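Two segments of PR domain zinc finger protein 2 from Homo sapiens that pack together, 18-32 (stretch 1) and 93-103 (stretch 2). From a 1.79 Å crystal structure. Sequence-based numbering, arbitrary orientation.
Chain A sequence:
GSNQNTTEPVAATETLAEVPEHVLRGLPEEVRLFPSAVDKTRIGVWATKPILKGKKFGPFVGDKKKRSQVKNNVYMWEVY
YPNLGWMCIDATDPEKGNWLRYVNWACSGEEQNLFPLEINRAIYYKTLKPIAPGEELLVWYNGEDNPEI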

# COMPACT_ATOMS: atom_id res chain seq x y z
N GLU A 18 -14.86 8.03 -4.98
CA GLU A 18 -14.31 8.80 -3.85
C GLU A 18 -12.79 9.04 -3.81
O GLU A 18 -12.28 9.63 -2.85
N VAL A 19 -12.07 8.55 -4.80
CA VAL A 19 -10.62 8.74 -4.81
C VAL A 19 -10.38 10.22 -5.23
O VAL A 19 -11.08 10.69 -6.15
N PRO A 20 -9.45 10.93 -4.56
CA PRO A 20 -9.14 12.31 -5.02
C PRO A 20 -8.72 12.34 -6.50
O PRO A 20 -7.98 11.47 -6.94
N GLU A 21 -9.18 13.35 -7.25
CA GLU A 21 -8.82 13.46 -8.66
C GLU A 21 -7.31 13.48 -8.88
O GLU A 21 -6.80 12.84 -9.80
N HIS A 22 -6.57 14.22 -8.06
CA HIS A 22 -5.12 14.30 -8.28
C HIS A 22 -4.41 12.98 -8.02
O HIS A 22 -3.34 12.71 -8.60
N VAL A 23 -5.01 12.12 -7.18
CA VAL A 23 -4.42 10.80 -6.95
C VAL A 23 -4.53 9.89 -8.19
O VAL A 23 -3.55 9.24 -8.62
N LEU A 24 -5.71 9.91 -8.82
CA LEU A 24 -5.91 9.19 -10.11
C LEU A 24 -4.99 9.63 -11.24
O LEU A 24 -4.53 8.80 -12.05
N ARG A 25 -4.70 10.94 -11.30
CA ARG A 25 -3.85 11.47 -12.39
C ARG A 25 -2.40 11.08 -12.26
O ARG A 25 -1.61 11.16 -13.23
N GLY A 26 -2.02 10.67 -11.05
CA GLY A 26 -0.65 10.36 -10.74
C GLY A 26 -0.11 8.96 -10.98
O GLY A 26 1.09 8.75 -10.79
N LEU A 27 -0.96 8.00 -11.39
CA LEU A 27 -0.53 6.60 -11.53
C LEU A 27 0.40 6.42 -12.76
O LEU A 27 0.21 7.10 -13.80
N PRO A 28 1.40 5.51 -12.67
CA PRO A 28 2.11 5.14 -13.88
C PRO A 28 1.29 4.14 -14.71
O PRO A 28 0.30 3.60 -14.22
N GLU A 29 1.71 3.91 -15.95
CA GLU A 29 0.96 3.06 -16.89
C GLU A 29 0.68 1.65 -16.36
O GLU A 29 -0.41 1.12 -16.60
N GLU A 30 1.67 1.06 -15.66
CA GLU A 30 1.68 -0.36 -15.17
C GLU A 30 0.58 -0.72 -14.21
O GLU A 30 0.37 -1.92 -13.93
N VAL A 31 -0.06 0.29 -13.61
CA VAL A 31 -1.09 0.04 -12.58
C VAL A 31 -2.40 0.81 -12.81
O VAL A 31 -2.43 1.84 -13.54
N ARG A 32 -3.48 0.32 -12.19
CA ARG A 32 -4.78 1.03 -12.18
C ARG A 32 -5.45 0.83 -10.83
O ARG A 32 -5.16 -0.16 -10.13
N ASP A 93 -6.14 9.86 5.65
CA ASP A 93 -6.85 10.86 4.82
C ASP A 93 -6.22 10.84 3.42
O ASP A 93 -5.06 11.21 3.24
N PRO A 94 -6.97 10.38 2.40
CA PRO A 94 -6.30 10.21 1.09
C PRO A 94 -5.83 11.52 0.40
O PRO A 94 -4.95 11.47 -0.47
N GLU A 95 -6.39 12.65 0.81
CA GLU A 95 -5.88 13.97 0.38
C GLU A 95 -4.44 14.25 0.80
O GLU A 95 -3.80 15.17 0.25
N LYS A 96 -3.91 13.50 1.77
CA LYS A 96 -2.56 13.70 2.30
C LYS A 96 -1.59 12.68 1.73
O LYS A 96 -0.40 12.73 2.03
N GLY A 97 -2.09 11.74 0.93
CA GLY A 97 -1.25 10.67 0.34
C GLY A 97 -1.32 10.58 -1.19
O GLY A 97 -1.75 11.53 -1.87
N ASN A 98 -0.82 9.47 -1.74
CA ASN A 98 -0.88 9.24 -3.19
C ASN A 98 -1.40 7.82 -3.49
O ASN A 98 -2.00 7.14 -2.60
N TRP A 99 -1.21 7.34 -4.73
CA TRP A 99 -1.83 6.04 -5.07
C TRP A 99 -1.29 4.84 -4.27
O TRP A 99 -2.01 3.82 -4.10
N LEU A 100 -0.07 4.95 -3.72
CA LEU A 100 0.45 3.84 -2.86
C LEU A 100 -0.40 3.53 -1.64
O LEU A 100 -0.46 2.37 -1.19
N ARG A 101 -1.14 4.54 -1.16
CA ARG A 101 -2.12 4.35 -0.06
C ARG A 101 -3.12 3.19 -0.31
O ARG A 101 -3.53 2.44 0.61
N TYR A 102 -3.52 3.07 -1.57
CA TYR A 102 -4.55 2.09 -1.98
C TYR A 102 -4.03 0.65 -2.16
O TYR A 102 -4.85 -0.27 -2.37
N VAL A 103 -2.71 0.44 -2.10
CA VAL A 103 -2.15 -0.95 -2.14
C VAL A 103 -2.52 -1.69 -0.84
O VAL A 103 -2.07 -1.32 0.29

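No direct hydrogen bond joins the two stretches; with hydrogens placed, every hydrogen-bonded link between them that passes the tests runs through one of three waters. The two stretches together bury 546 Å², much of it by apolar side chains. Water 3 is the clearest bridge, donating to Val 23 O at 2.9 Å and accepting from Trp 99 N, also at 2.9 Å, so it pairs two backbone groups that do not meet directly. Water 2 donates to Glu 95 O (2.9 Å) and Gly 97 O (2.6 Å) and lies 3.0 Å from His 22 NE2, a bond whose direction the geometry leaves open. Water 1 sits 2.7 Å from Tyr 102 OH and donates a weak bond to Glu 18 O at 3.4 Å.

Trp 99 gives the largest covered area, 113 Å². Its CA-to-CB bond points toward stretch 1, and chi1 of 69° (p) with chi2 of -94° lays the indole along the segment from Gly 26 to Val 31. Val 31, chi1 m, places CG2 4.0 Å from the centroid of the six-membered ring and 9° off its normal, a CH-pi contact over one face. Pro 28 CD approaches Trp 99 NE1 at 3.5 Å, but obliquely. Leu 27, chi1 m and chi2 p, brings CD1 to 3.7 Å from Trp 99 CB, packing at the base of the side chain. Gly 26 has no side chain, and its O lies 3.9 Å from Trp 99 CD1.

Val 23 points toward stretch 2 with chi1 t, and its two methyls reach different neighbours. CG1 lies 3.8 Å from Trp 99 N and 4.0 Å from Tyr 102 CE2, whereas CG2 is 3.8 Å from Gly 97 O. The close backbone approach here, with Val 23 CA 5.4 Å from Asn 98 CA, fits this short side chain filling the gap.

Tyr 102, chi1 m, points toward stretch 1 and carries its hydroxyl to the start of the helix: its OH is 3.5 Å from Pro 20 CD and 3.8 Å from Val 19 CG1. Pro 20, at the N-cap position, points toward stretch 2, and its CD also meets Pro 94 CB at 3.9 Å.

Among the exposed residues, His 22 (chi1 p) and Glu 95 (chi1 m, chi2 m) both start sideways, yet their ends come nearer the opposing stretch. His 22 CE1 approaches Glu 95 OE1 to 3.4 Å at the ring edge, near its plane.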

# COMPACT_ATOMS: atom_id res chain seq x y z
CB GLU A 18 -14.74 8.27 -2.49
CG GLU A 18 -15.29 6.92 -2.39
CD GLU A 18 -16.76 6.87 -2.78
OE1 GLU A 18 -17.33 5.77 -2.67
OE2 GLU A 18 -17.34 7.90 -3.20
CB VAL A 19 -9.95 7.78 -5.79
CG1 VAL A 19 -8.42 8.04 -5.85
CG2 VAL A 19 -10.26 6.32 -5.41
CB PRO A 20 -7.96 12.72 -4.12
CG PRO A 20 -8.14 11.92 -2.85
CD PRO A 20 -8.67 10.57 -3.35
CB GLU A 21 -9.44 14.72 -9.30
CG GLU A 21 -10.93 14.87 -9.01
CD GLU A 21 -11.80 14.02 -9.93
OE1 GLU A 21 -12.93 13.65 -9.48
OE2 GLU A 21 -11.39 13.74 -11.08
CB HIS A 22 -4.44 15.45 -7.49
CG HIS A 22 -4.38 15.22 -6.01
ND1 HIS A 22 -5.43 15.49 -5.16
CD2 HIS A 22 -3.37 14.75 -5.23
CE1 HIS A 22 -5.08 15.20 -3.93
NE2 HIS A 22 -3.84 14.75 -3.94
CB VAL A 23 -5.01 10.17 -5.66
CG1 VAL A 23 -4.60 8.73 -5.54
CG2 VAL A 23 -4.52 11.01 -4.44
CB LEU A 24 -7.38 9.28 -10.56
CG LEU A 24 -8.45 8.51 -9.81
CD1 LEU A 24 -9.83 9.00 -10.28
CD2 LEU A 24 -8.35 7.02 -10.03
CB ARG A 25 -3.95 13.00 -12.51
CG ARG A 25 -5.34 13.53 -12.82
CD ARG A 25 -5.24 15.04 -13.28
NE ARG A 25 -4.61 15.85 -12.25
CZ ARG A 25 -5.25 16.60 -11.34
NH1 ARG A 25 -6.57 16.69 -11.33
NH2 ARG A 25 -4.54 17.24 -10.43
CB LEU A 27 -1.77 5.69 -11.72
CG LEU A 27 -2.70 5.24 -10.57
CD1 LEU A 27 -3.40 6.41 -9.90
CD2 LEU A 27 -3.71 4.22 -11.07
CB PRO A 28 3.38 4.45 -13.33
CG PRO A 28 2.88 3.81 -12.04
CD PRO A 28 1.94 4.83 -11.47
CB GLU A 29 1.71 2.99 -18.22
CG GLU A 29 0.93 2.34 -19.39
CD GLU A 29 1.70 2.35 -20.70
OE1 GLU A 29 2.65 3.16 -20.86
OE2 GLU A 29 1.33 1.57 -21.61
CB GLU A 30 2.96 -0.65 -14.30
CG GLU A 30 4.26 -0.44 -14.91
CD GLU A 30 4.71 0.98 -14.76
OE1 GLU A 30 5.50 1.26 -13.85
OE2 GLU A 30 4.24 1.83 -15.52
CB VAL A 31 -0.54 0.35 -11.11
CG1 VAL A 31 0.76 -0.41 -10.87
CG2 VAL A 31 -0.34 1.86 -10.90
CB ARG A 32 -5.72 0.48 -13.29
CG ARG A 32 -6.25 -0.94 -13.04
CD ARG A 32 -7.42 -1.27 -14.02
NE ARG A 32 -6.93 -1.34 -15.41
CZ ARG A 32 -7.13 -0.40 -16.34
NH1 ARG A 32 -7.84 0.70 -16.06
NH2 ARG A 32 -6.63 -0.56 -17.55
CB ASP A 93 -6.69 12.25 5.47
CG ASP A 93 -7.35 13.37 4.66
OD1 ASP A 93 -7.85 13.10 3.53
OD2 ASP A 93 -7.34 14.53 5.16
CB PRO A 94 -7.36 9.53 0.22
CG PRO A 94 -8.65 9.86 0.84
CD PRO A 94 -8.40 10.04 2.35
CB GLU A 95 -6.80 15.09 0.92
CG GLU A 95 -8.23 15.04 0.33
CD GLU A 95 -8.37 15.67 -1.08
OE1 GLU A 95 -7.39 16.18 -1.67
OE2 GLU A 95 -9.51 15.66 -1.60
CB LYS A 96 -2.54 13.61 3.84
CG LYS A 96 -3.42 14.69 4.57
CD LYS A 96 -3.24 16.12 4.03
CE LYS A 96 -4.12 17.13 4.79
NZ LYS A 96 -3.64 17.25 6.20
CB ASN A 98 0.45 9.52 -3.90
CG ASN A 98 1.61 8.72 -3.30
OD1 ASN A 98 1.45 7.55 -2.93
ND2 ASN A 98 2.75 9.39 -3.10
CB TRP A 99 -1.78 5.75 -6.60
CG TRP A 99 -0.36 5.49 -7.13
CD1 TRP A 99 0.50 6.42 -7.69
CD2 TRP A 99 0.31 4.22 -7.21
NE1 TRP A 99 1.68 5.78 -8.09
CE2 TRP A 99 1.57 4.44 -7.82
CE3 TRP A 99 -0.03 2.88 -6.82
CZ2 TRP A 99 2.49 3.40 -8.05
CZ3 TRP A 99 0.91 1.86 -7.06
CH2 TRP A 99 2.13 2.12 -7.65
CB LEU A 100 1.92 4.06 -2.45
CG LEU A 100 2.97 3.79 -3.53
CD1 LEU A 100 3.06 4.98 -4.55
CD2 LEU A 100 4.30 3.55 -2.87
CB ARG A 101 -2.92 5.64 0.14
CG ARG A 101 -4.06 5.49 1.19
CD ARG A 101 -5.08 6.58 1.12
NE ARG A 101 -6.06 6.50 2.19
CZ ARG A 101 -7.22 5.84 2.16
NH1 ARG A 101 -7.62 5.14 1.09
NH2 ARG A 101 -8.02 5.93 3.20
CB TYR A 102 -5.23 2.61 -3.25
CG TYR A 102 -6.03 3.87 -3.00
CD1 TYR A 102 -7.35 3.78 -2.56
CD2 TYR A 102 -5.45 5.16 -3.13
CE1 TYR A 102 -8.11 4.93 -2.28
CE2 TYR A 102 -6.19 6.32 -2.84
CZ TYR A 102 -7.52 6.20 -2.44
OH TYR A 102 -8.28 7.30 -2.16
CB VAL A 103 -0.61 -0.94 -2.32
CG1 VAL A 103 -0.01 -2.36 -2.22
CG2 VAL A 103 -0.22 -0.22 -3.64
O HOH W 1 -10.80 7.12 -1.11
O HOH W 2 -1.94 14.16 -1.72
O HOH W 3 -1.11 9.22 -6.99